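Local atomic coordinates of alpha-1,6-mannanase (Bacteroides thetaiotaomicron, PDB entry 4V1R), a protein that probably hydrolyses internal alpha-1,6-mannosidic linkages in the backbone of mannans, as a bacterial member of glycoside hydrolase family 76. Residues 95-100 and 387-392; 350-355 and 366-371. All coordinates share one frame; numbering follows the deposited sequence.

Interaction 1. Residues 95-100 and 387-392; sequences ISLSKS and AANYKR. With SRT (S,R meso-tartaric acid), chain C.
Leu97 sets the close-packed half of this contact, reaching across with both methyls: its CD2 lies 3.7 Å from Ala388 CB, while CD1 rests beside the backbone N and CB of Asn389. Tyr47 of helix 46-61 touches both Leu97 and Ala388, so the apolar patch is shared by three helices. Toward Ser96 and the exposed Arg392 the contact turns polar and looser. Asn389, with CG anti to its own backbone N (chi1 -164°), carries OD1 to 3.5 Å from Ser96 CB, and that same oxygen is gripped side-on by Arg392, from NE at 2.8 Å and from NH2 at 2.7 Å. Both bonds, though bent, lie close to the guanidinium plane and fix its rotation. Ser96 O sits 3.4 Å above one face, toward the rim, at an angle too poor for a hydrogen bond to NE. Water 1 bridges the two sides, 2.8 Å from Ser96 OG and accepting from Asn389 ND2. An alanine in place of Asn389 would remove the acceptor of both Arg392 nitrogens and is likely to leave that exposed guanidinium able to swing away from Ser96 O. Away from this interface, Ser98 N-caps helix 99-113, and its OG, with Lys99 N and Ser100 N, donates to a tartrate. Helix 81-97 thus packs its end on helix 374-395, as in the all-helical barrel of family 76 in the six-hairpin clan.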
ATOM      1  N   ILE A  95       3.510  16.254  -0.566  1.00 20.25           N
ATOM      2  CA  ILE A  95       2.680  17.457  -0.507  1.00 22.24           C
ATOM      3  C   ILE A  95       2.618  17.991   0.941  1.00 23.33           C
ATOM      4  O   ILE A  95       2.594  19.199   1.148  1.00 22.19           O
ATOM      5  CB  ILE A  95       1.249  17.219  -1.054  1.00 23.37           C
ATOM      6  CG1 ILE A  95       1.229  16.679  -2.507  1.00 23.53           C
ATOM      7  CG2 ILE A  95       0.412  18.507  -0.998  1.00 22.77           C
ATOM      8  CD1 ILE A  95       1.722  17.625  -3.564  1.00 24.84           C
ATOM      9  N   SER A  96       2.589  17.101   1.934  1.00 23.36           N
ATOM     10  CA  SER A  96       2.549  17.511   3.346  1.00 25.01           C
ATOM     11  C   SER A  96       3.821  18.187   3.803  1.00 25.63           C
ATOM     12  O   SER A  96       3.792  18.962   4.765  1.00 27.19           O
ATOM     13  CB  SER A  96       2.243  16.326   4.254  1.00 24.92           C
ATOM     14  OG  SER A  96       0.914  15.911   4.027  1.00 26.14           O
ATOM     15  N   LEU A  97       4.937  17.846   3.170  1.00 24.88           N
ATOM     16  CA  LEU A  97       6.189  18.513   3.427  1.00 25.43           C
ATOM     17  C   LEU A  97       6.349  19.818   2.646  1.00 27.28           C
ATOM     18  O   LEU A  97       6.826  20.808   3.192  1.00 28.37           O
ATOM     19  CB  LEU A  97       7.354  17.608   3.153  1.00 25.75           C
ATOM     20  CG  LEU A  97       7.344  16.667   4.365  1.00 30.60           C
ATOM     21  CD1 LEU A  97       6.791  15.304   4.005  1.00 29.20           C
ATOM     22  CD2 LEU A  97       8.672  16.603   5.078  1.00 32.82           C
ATOM     23  N   SER A  98       5.981  19.811   1.378  1.00 24.80           N
ATOM     24  CA  SER A  98       6.023  21.031   0.577  1.00 25.46           C
ATOM     25  C   SER A  98       5.131  20.886  -0.634  1.00 25.34           C
ATOM     26  O   SER A  98       5.467  20.155  -1.556  1.00 22.83           O
ATOM     27  CB  SER A  98       7.445  21.326   0.103  1.00 27.40           C
ATOM     28  OG  SER A  98       7.435  22.361  -0.863  1.00 28.81           O
ATOM     29  N   LYS A  99       4.027  21.618  -0.646  1.00 27.80           N
ATOM     30  CA  LYS A  99       3.116  21.605  -1.795  1.00 29.97           C
ATOM     31  C   LYS A  99       3.827  22.033  -3.064  1.00 29.39           C
ATOM     32  O   LYS A  99       3.707  21.386  -4.099  1.00 25.76           O
ATOM     33  CB  LYS A  99       1.873  22.472  -1.529  1.00 33.36           C
ATOM     34  CG  LYS A  99       0.830  22.393  -2.641  1.00 37.55           C
ATOM     35  CD  LYS A  99      -0.578  22.810  -2.197  1.00 40.99           C
ATOM     36  CE  LYS A  99      -1.409  21.623  -1.692  1.00 41.34           C
ATOM     37  NZ  LYS A  99      -2.787  22.026  -1.257  1.00 42.10           N
ATOM     38  N   SER A 100       4.618  23.098  -2.993  1.00 29.93           N
ATOM     39  CA  SER A 100       5.305  23.592  -4.176  1.00 30.28           C
ATOM     40  C   SER A 100       6.376  22.637  -4.691  1.00 28.72           C
ATOM     41  O   SER A 100       6.622  22.545  -5.886  1.00 28.25           O
ATOM     42  CB  SER A 100       5.922  24.974  -3.894  1.00 33.50           C
ATOM     43  OG  SER A 100       6.931  24.853  -2.911  1.00 37.01           O
ATOM     44  N   ALA A 387       8.290   9.014   7.207  1.00 16.14           N
ATOM     45  CA  ALA A 387       9.129   9.380   8.332  1.00 17.93           C
ATOM     46  C   ALA A 387       9.385  10.896   8.380  1.00 17.47           C
ATOM     47  O   ALA A 387       9.323  11.496   9.464  1.00 18.77           O
ATOM     48  CB  ALA A 387      10.460   8.626   8.275  1.00 17.97           C
ATOM     49  N   ALA A 388       9.694  11.493   7.237  1.00 17.63           N
ATOM     50  CA  ALA A 388       9.942  12.943   7.172  1.00 18.37           C
ATOM     51  C   ALA A 388       8.729  13.707   7.641  1.00 20.87           C
ATOM     52  O   ALA A 388       8.834  14.710   8.353  1.00 19.65           O
ATOM     53  CB  ALA A 388      10.301  13.354   5.767  1.00 18.52           C
ATOM     54  N   ASN A 389       7.558  13.236   7.233  1.00 20.27           N
ATOM     55  CA  ASN A 389       6.319  13.870   7.634  1.00 20.96           C
ATOM     56  C   ASN A 389       6.116  13.802   9.146  1.00 22.00           C
ATOM     57  O   ASN A 389       5.802  14.809   9.782  1.00 22.09           O
ATOM     58  CB  ASN A 389       5.124  13.245   6.907  1.00 21.46           C
ATOM     59  CG  ASN A 389       3.884  14.107   6.985  1.00 25.71           C
ATOM     60  OD1 ASN A 389       3.983  15.338   7.142  1.00 27.97           O
ATOM     61  ND2 ASN A 389       2.712  13.490   6.842  1.00 26.13           N
ATOM     62  N   TYR A 390       6.294  12.623   9.729  1.00 20.40           N
ATOM     63  CA  TYR A 390       6.110  12.483  11.181  1.00 21.27           C
ATOM     64  C   TYR A 390       7.205  13.193  11.984  1.00 22.40           C
ATOM     65  O   TYR A 390       6.918  13.702  13.062  1.00 23.69           O
ATOM     66  CB  TYR A 390       5.923  11.019  11.597  1.00 21.33           C
ATOM     67  CG  TYR A 390       4.483  10.593  11.396  1.00 20.52           C
ATOM     68  CD1 TYR A 390       3.527  10.803  12.379  1.00 20.84           C
ATOM     69  CD2 TYR A 390       4.072  10.043  10.203  1.00 19.41           C
ATOM     70  CE1 TYR A 390       2.215  10.450  12.186  1.00 21.82           C
ATOM     71  CE2 TYR A 390       2.757   9.711   9.990  1.00 20.93           C
ATOM     72  CZ  TYR A 390       1.824   9.901  10.991  1.00 22.01           C
ATOM     73  OH  TYR A 390       0.509   9.550  10.772  1.00 23.38           O
ATOM     74  N   LYS A 391       8.428  13.251  11.465  1.00 22.04           N
ATOM     75  CA  LYS A 391       9.451  14.088  12.092  1.00 23.10           C
ATOM     76  C   LYS A 391       8.997  15.549  12.131  1.00 26.63           C
ATOM     77  O   LYS A 391       9.122  16.223  13.168  1.00 29.51           O
ATOM     78  CB  LYS A 391      10.771  13.950  11.366  1.00 23.29           C
ATOM     79  CG  LYS A 391      11.881  14.777  11.994  1.00 25.73           C
ATOM     80  CD  LYS A 391      13.201  14.583  11.299  1.00 26.01           C
ATOM     81  CE  LYS A 391      14.288  15.403  12.012  1.00 28.24           C
ATOM     82  NZ  LYS A 391      15.597  15.216  11.349  1.00 27.38           N
ATOM     83  N   ARG A 392       8.430  16.025  11.030  1.00 26.85           N
ATOM     84  CA  ARG A 392       7.902  17.402  10.944  1.00 30.93           C
ATOM     85  C   ARG A 392       6.779  17.618  11.955  1.00 32.07           C
ATOM     86  O   ARG A 392       6.746  18.633  12.672  1.00 33.81           O
ATOM     87  CB  ARG A 392       7.438  17.694   9.504  1.00 31.03           C
ATOM     88  CG  ARG A 392       6.603  18.957   9.286  1.00 34.19           C
ATOM     89  CD  ARG A 392       5.904  18.919   7.917  1.00 36.41           C
ATOM     90  NE  ARG A 392       4.776  17.971   7.851  1.00 34.87           N
ATOM     91  CZ  ARG A 392       3.562  18.207   8.366  1.00 39.85           C
ATOM     92  NH1 ARG A 392       3.304  19.356   9.007  1.00 41.44           N
ATOM     93  NH2 ARG A 392       2.584  17.304   8.254  1.00 36.65           N
TER
HETATM   94  O1  SRT C 400       6.838  24.484   0.377  1.00 49.52           O
HETATM   95  O11 SRT C 400       5.005  24.987  -0.763  1.00 47.08           O
HETATM   96  C1  SRT C 400       5.612  24.750   0.317  1.00 53.68           C
HETATM   97  C2  SRT C 400       4.877  24.736   1.636  1.00 58.53           C
HETATM   98  O2  SRT C 400       5.112  25.931   2.383  1.00 59.77           O
HETATM   99  C3  SRT C 400       3.377  24.503   1.461  1.00 58.75           C
HETATM  100  O3  SRT C 400       3.218  23.099   1.655  1.00 47.85           O
HETATM  101  C4  SRT C 400       2.533  25.296   2.433  1.00 63.26           C
HETATM  102  O4  SRT C 400       1.836  24.707   3.292  1.00 65.00           O
HETATM  103  O41 SRT C 400       2.541  26.542   2.336  1.00 69.20           O
HETATM  104  O   HOH W   1       0.222  14.796   6.473  1.00 34.59           O

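Interaction 2. Residues 350-355 and 366-371; sequences LRDGNG and TSNLEK. With SRT (S,R meso-tartaric acid), chain D.
Two stretches of loop without regular secondary structure are tied together by exchanged side-chain-to-backbone bonds: Asp352 takes the backbone N-H of Leu369, and Asn368 takes that of Gly353. The first bond is nearly straight, with Leu369 N 2.9 Å from Asp352 OD2 and an N-H...O angle of 172°, and it uses the anti lone pair of the carboxylate oxygen. The second is more bent; Asn368 OD1 accepts from Gly353 N at 2.9 Å, with the donor well above the carbonyl plane. Asp352 and Asn368 cross at about a right angle, their carboxylate and amide planes 58° apart.

The carboxylate serves its own loop as well. With CG held between the backbone N and the carbonyl carbon (chi1 81°), Asp352 turns OD1 back over the turn, where Asn354 N donates to it at 2.8 Å from above the carboxylate plane; Arg356 N is a further donor. Water 2 lies 2.7 Å from Asp352 OD2 and within bonding distance of Leu369 O, though it has more acceptors near it than protons to give, and the Leu369 side chain lies against this same OD2. The outer margin is looser: Asn354 OD1 and Asn368 ND2 stand 3.7 Å apart, with water 3 bridging them from one side, its bond to ND2 weak. On another side of the turn, Arg351 NE donates to tartrate O1 at 3.0 Å, the oxygen lying in the guanidinium plane. The whole is an Asx turn within the type I beta turn from Asp352 to Gly355, its aspartate pinning a second piece of the same interhelical loop.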
ATOM      1  N   LEU A 350      19.868  -1.964   5.028  1.00 18.03           N
ATOM      2  CA  LEU A 350      19.425  -2.584   3.793  1.00 18.67           C
ATOM      3  C   LEU A 350      19.972  -1.913   2.546  1.00 16.60           C
ATOM      4  O   LEU A 350      20.177  -2.572   1.539  1.00 17.65           O
ATOM      5  CB  LEU A 350      17.874  -2.687   3.728  1.00 18.48           C
ATOM      6  CG  LEU A 350      17.213  -3.465   4.870  1.00 19.29           C
ATOM      7  CD1 LEU A 350      15.699  -3.474   4.685  1.00 19.30           C
ATOM      8  CD2 LEU A 350      17.736  -4.899   4.922  1.00 19.74           C
ATOM      9  N   ARG A 351      20.138  -0.608   2.591  1.00 19.14           N
ATOM     10  CA  ARG A 351      20.610   0.129   1.434  1.00 21.27           C
ATOM     11  C   ARG A 351      21.995  -0.423   1.044  1.00 23.90           C
ATOM     12  O   ARG A 351      22.840  -0.613   1.925  1.00 21.92           O
ATOM     13  CB  ARG A 351      20.762   1.590   1.757  1.00 22.42           C
ATOM     14  CG  ARG A 351      21.090   2.424   0.542  1.00 25.77           C
ATOM     15  CD  ARG A 351      21.260   3.870   0.902  1.00 28.50           C
ATOM     16  NE  ARG A 351      22.641   4.200   1.239  1.00 34.05           N
ATOM     17  CZ  ARG A 351      23.118   4.384   2.469  1.00 37.29           C
ATOM     18  NH1 ARG A 351      22.365   4.187   3.535  1.00 39.48           N
ATOM     19  NH2 ARG A 351      24.379   4.756   2.637  1.00 37.51           N
ATOM     20  N   ASP A 352      22.204  -0.712  -0.234  1.00 22.29           N
ATOM     21  CA  ASP A 352      23.513  -1.213  -0.687  1.00 22.56           C
ATOM     22  C   ASP A 352      24.456  -0.088  -1.106  1.00 24.14           C
ATOM     23  O   ASP A 352      24.124   1.098  -1.025  1.00 23.35           O
ATOM     24  CB  ASP A 352      23.368  -2.326  -1.741  1.00 21.59           C
ATOM     25  CG  ASP A 352      23.105  -1.823  -3.163  1.00 19.72           C
ATOM     26  OD1 ASP A 352      23.056  -0.599  -3.434  1.00 21.71           O
ATOM     27  OD2 ASP A 352      22.949  -2.696  -4.008  1.00 20.67           O
ATOM     28  N   GLY A 353      25.667  -0.454  -1.517  1.00 25.50           N
ATOM     29  CA  GLY A 353      26.670   0.555  -1.899  1.00 26.42           C
ATOM     30  C   GLY A 353      26.350   1.407  -3.123  1.00 28.07           C
ATOM     31  O   GLY A 353      26.997   2.443  -3.329  1.00 29.47           O
ATOM     32  N   ASN A 354      25.376   0.954  -3.932  1.00 25.56           N
ATOM     33  CA  ASN A 354      24.829   1.708  -5.086  1.00 24.82           C
ATOM     34  C   ASN A 354      23.502   2.426  -4.809  1.00 25.83           C
ATOM     35  O   ASN A 354      22.867   2.931  -5.744  1.00 26.32           O
ATOM     36  CB  ASN A 354      24.628   0.744  -6.249  1.00 26.08           C
ATOM     37  CG  ASN A 354      25.933   0.099  -6.683  1.00 28.12           C
ATOM     38  OD1 ASN A 354      26.013  -1.104  -6.983  1.00 30.71           O
ATOM     39  ND2 ASN A 354      26.969   0.898  -6.673  1.00 27.39           N
ATOM     40  N   GLY A 355      23.096   2.478  -3.543  1.00 23.37           N
ATOM     41  CA  GLY A 355      21.846   3.144  -3.150  1.00 22.89           C
ATOM     42  C   GLY A 355      20.601   2.356  -3.561  1.00 21.42           C
ATOM     43  O   GLY A 355      19.525   2.937  -3.700  1.00 21.65           O
ATOM     44  N   THR A 366      24.699  -7.440   2.550  1.00 27.67           N
ATOM     45  CA  THR A 366      26.155  -7.631   2.685  1.00 32.13           C
ATOM     46  C   THR A 366      26.926  -7.543   1.376  1.00 35.44           C
ATOM     47  O   THR A 366      28.159  -7.568   1.392  1.00 37.13           O
ATOM     48  CB  THR A 366      26.472  -8.981   3.377  1.00 30.62           C
ATOM     49  OG1 THR A 366      25.873 -10.051   2.650  1.00 31.67           O
ATOM     50  CG2 THR A 366      25.940  -8.968   4.790  1.00 32.42           C
ATOM     51  N   SER A 367      26.229  -7.496   0.249  1.00 33.50           N
ATOM     52  CA  SER A 367      26.879  -7.252  -1.037  1.00 34.44           C
ATOM     53  C   SER A 367      25.903  -6.532  -1.944  1.00 32.78           C
ATOM     54  O   SER A 367      24.691  -6.580  -1.729  1.00 29.65           O
ATOM     55  CB  SER A 367      27.349  -8.541  -1.698  1.00 35.44           C
ATOM     56  OG  SER A 367      26.265  -9.385  -1.984  1.00 38.48           O
ATOM     57  N   ASN A 368      26.444  -5.876  -2.952  1.00 29.22           N
ATOM     58  CA  ASN A 368      25.622  -5.080  -3.848  1.00 29.30           C
ATOM     59  C   ASN A 368      24.701  -5.905  -4.706  1.00 27.28           C
ATOM     60  O   ASN A 368      25.044  -6.999  -5.176  1.00 25.19           O
ATOM     61  CB  ASN A 368      26.498  -4.165  -4.678  1.00 28.64           C
ATOM     62  CG  ASN A 368      27.152  -3.108  -3.838  1.00 30.06           C
ATOM     63  OD1 ASN A 368      26.737  -2.839  -2.703  1.00 33.94           O
ATOM     64  ND2 ASN A 368      28.181  -2.487  -4.382  1.00 32.19           N
ATOM     65  N   LEU A 369      23.485  -5.381  -4.898  1.00 24.65           N
ATOM     66  CA  LEU A 369      22.478  -6.083  -5.648  1.00 25.55           C
ATOM     67  C   LEU A 369      22.752  -6.035  -7.142  1.00 24.92           C
ATOM     68  O   LEU A 369      23.159  -5.010  -7.651  1.00 28.42           O
ATOM     69  CB  LEU A 369      21.106  -5.441  -5.376  1.00 25.77           C
ATOM     70  CG  LEU A 369      20.711  -5.561  -3.895  1.00 28.28           C
ATOM     71  CD1 LEU A 369      19.693  -4.501  -3.545  1.00 29.63           C
ATOM     72  CD2 LEU A 369      20.184  -6.956  -3.615  1.00 30.53           C
ATOM     73  N   GLU A 370      22.520  -7.131  -7.822  1.00 27.90           N
ATOM     74  CA  GLU A 370      22.642  -7.183  -9.268  1.00 33.26           C
ATOM     75  C   GLU A 370      21.288  -7.094  -9.954  1.00 31.95           C
ATOM     76  O   GLU A 370      21.213  -6.660 -11.099  1.00 33.75           O
ATOM     77  CB  GLU A 370      23.331  -8.475  -9.694  1.00 40.31           C
ATOM     78  CG  GLU A 370      24.749  -8.563  -9.158  1.00 47.81           C
ATOM     79  CD  GLU A 370      25.612  -9.517  -9.956  1.00 55.51           C
ATOM     80  OE1 GLU A 370      25.185 -10.674 -10.171  1.00 60.81           O
ATOM     81  OE2 GLU A 370      26.715  -9.097 -10.359  1.00 60.49           O
ATOM     82  N   LYS A 371      20.240  -7.542  -9.267  1.00 27.79           N
ATOM     83  CA  LYS A 371      18.903  -7.518  -9.807  1.00 28.05           C
ATOM     84  C   LYS A 371      18.019  -6.688  -8.886  1.00 25.80           C
ATOM     85  O   LYS A 371      18.256  -6.595  -7.687  1.00 24.16           O
ATOM     86  CB  LYS A 371      18.376  -8.934  -9.956  1.00 33.10           C
ATOM     87  CG  LYS A 371      19.133  -9.736 -11.009  1.00 36.74           C
ATOM     88  CD  LYS A 371      18.463 -11.056 -11.298  1.00 42.51           C
ATOM     89  CE  LYS A 371      19.295 -11.893 -12.268  1.00 48.81           C
ATOM     90  NZ  LYS A 371      19.761 -11.114 -13.454  1.00 50.85           N
TER
HETATM   91  O1  SRT D 401      23.739   4.887  -1.501  1.00 53.71           O
HETATM   92  O11 SRT D 401      25.582   5.213  -2.637  1.00 55.87           O
HETATM   93  C1  SRT D 401      24.973   4.852  -1.605  1.00 57.04           C
HETATM   94  C2  SRT D 401      25.667   4.390  -0.351  1.00 59.12           C
HETATM   95  O2  SRT D 401      25.527   2.968  -0.166  1.00 53.21           O
HETATM   96  C3  SRT D 401      27.095   4.926  -0.205  1.00 58.10           C
HETATM   97  O3  SRT D 401      26.993   6.100   0.624  1.00 61.31           O
HETATM   98  C4  SRT D 401      28.022   3.899   0.409  1.00 58.33           C
HETATM   99  O4  SRT D 401      28.738   3.193  -0.350  1.00 53.34           O
HETATM  100  O41 SRT D 401      28.038   3.791   1.659  1.00 55.67           O
HETATM  101  O   HOH W   2      23.568  -2.514  -6.584  1.00 24.44           O
HETATM  102  O   HOH W   3      28.392  -2.980  -7.679  1.00 52.80           O

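In the fold
Helix 374-395 connects the two contacts: the 366-371 part of interaction 2 lies in the loop leading into it, and interaction 1 sits near its far end. Interaction 2 falls wholly within the chain between the two segments of interaction 1. Their centres are 27 Å apart and their nearest atoms about 14 Å, so neither touches the other. Interaction 2 is at the surface, about 24 Å from the centre of the chain; interaction 1, about 18 Å from it, is partly buried. Each has a meso-tartaric acid beside one segment, at a helix start in interaction 1 and against a turn in interaction 2; these molecules alone do not mark a substrate site.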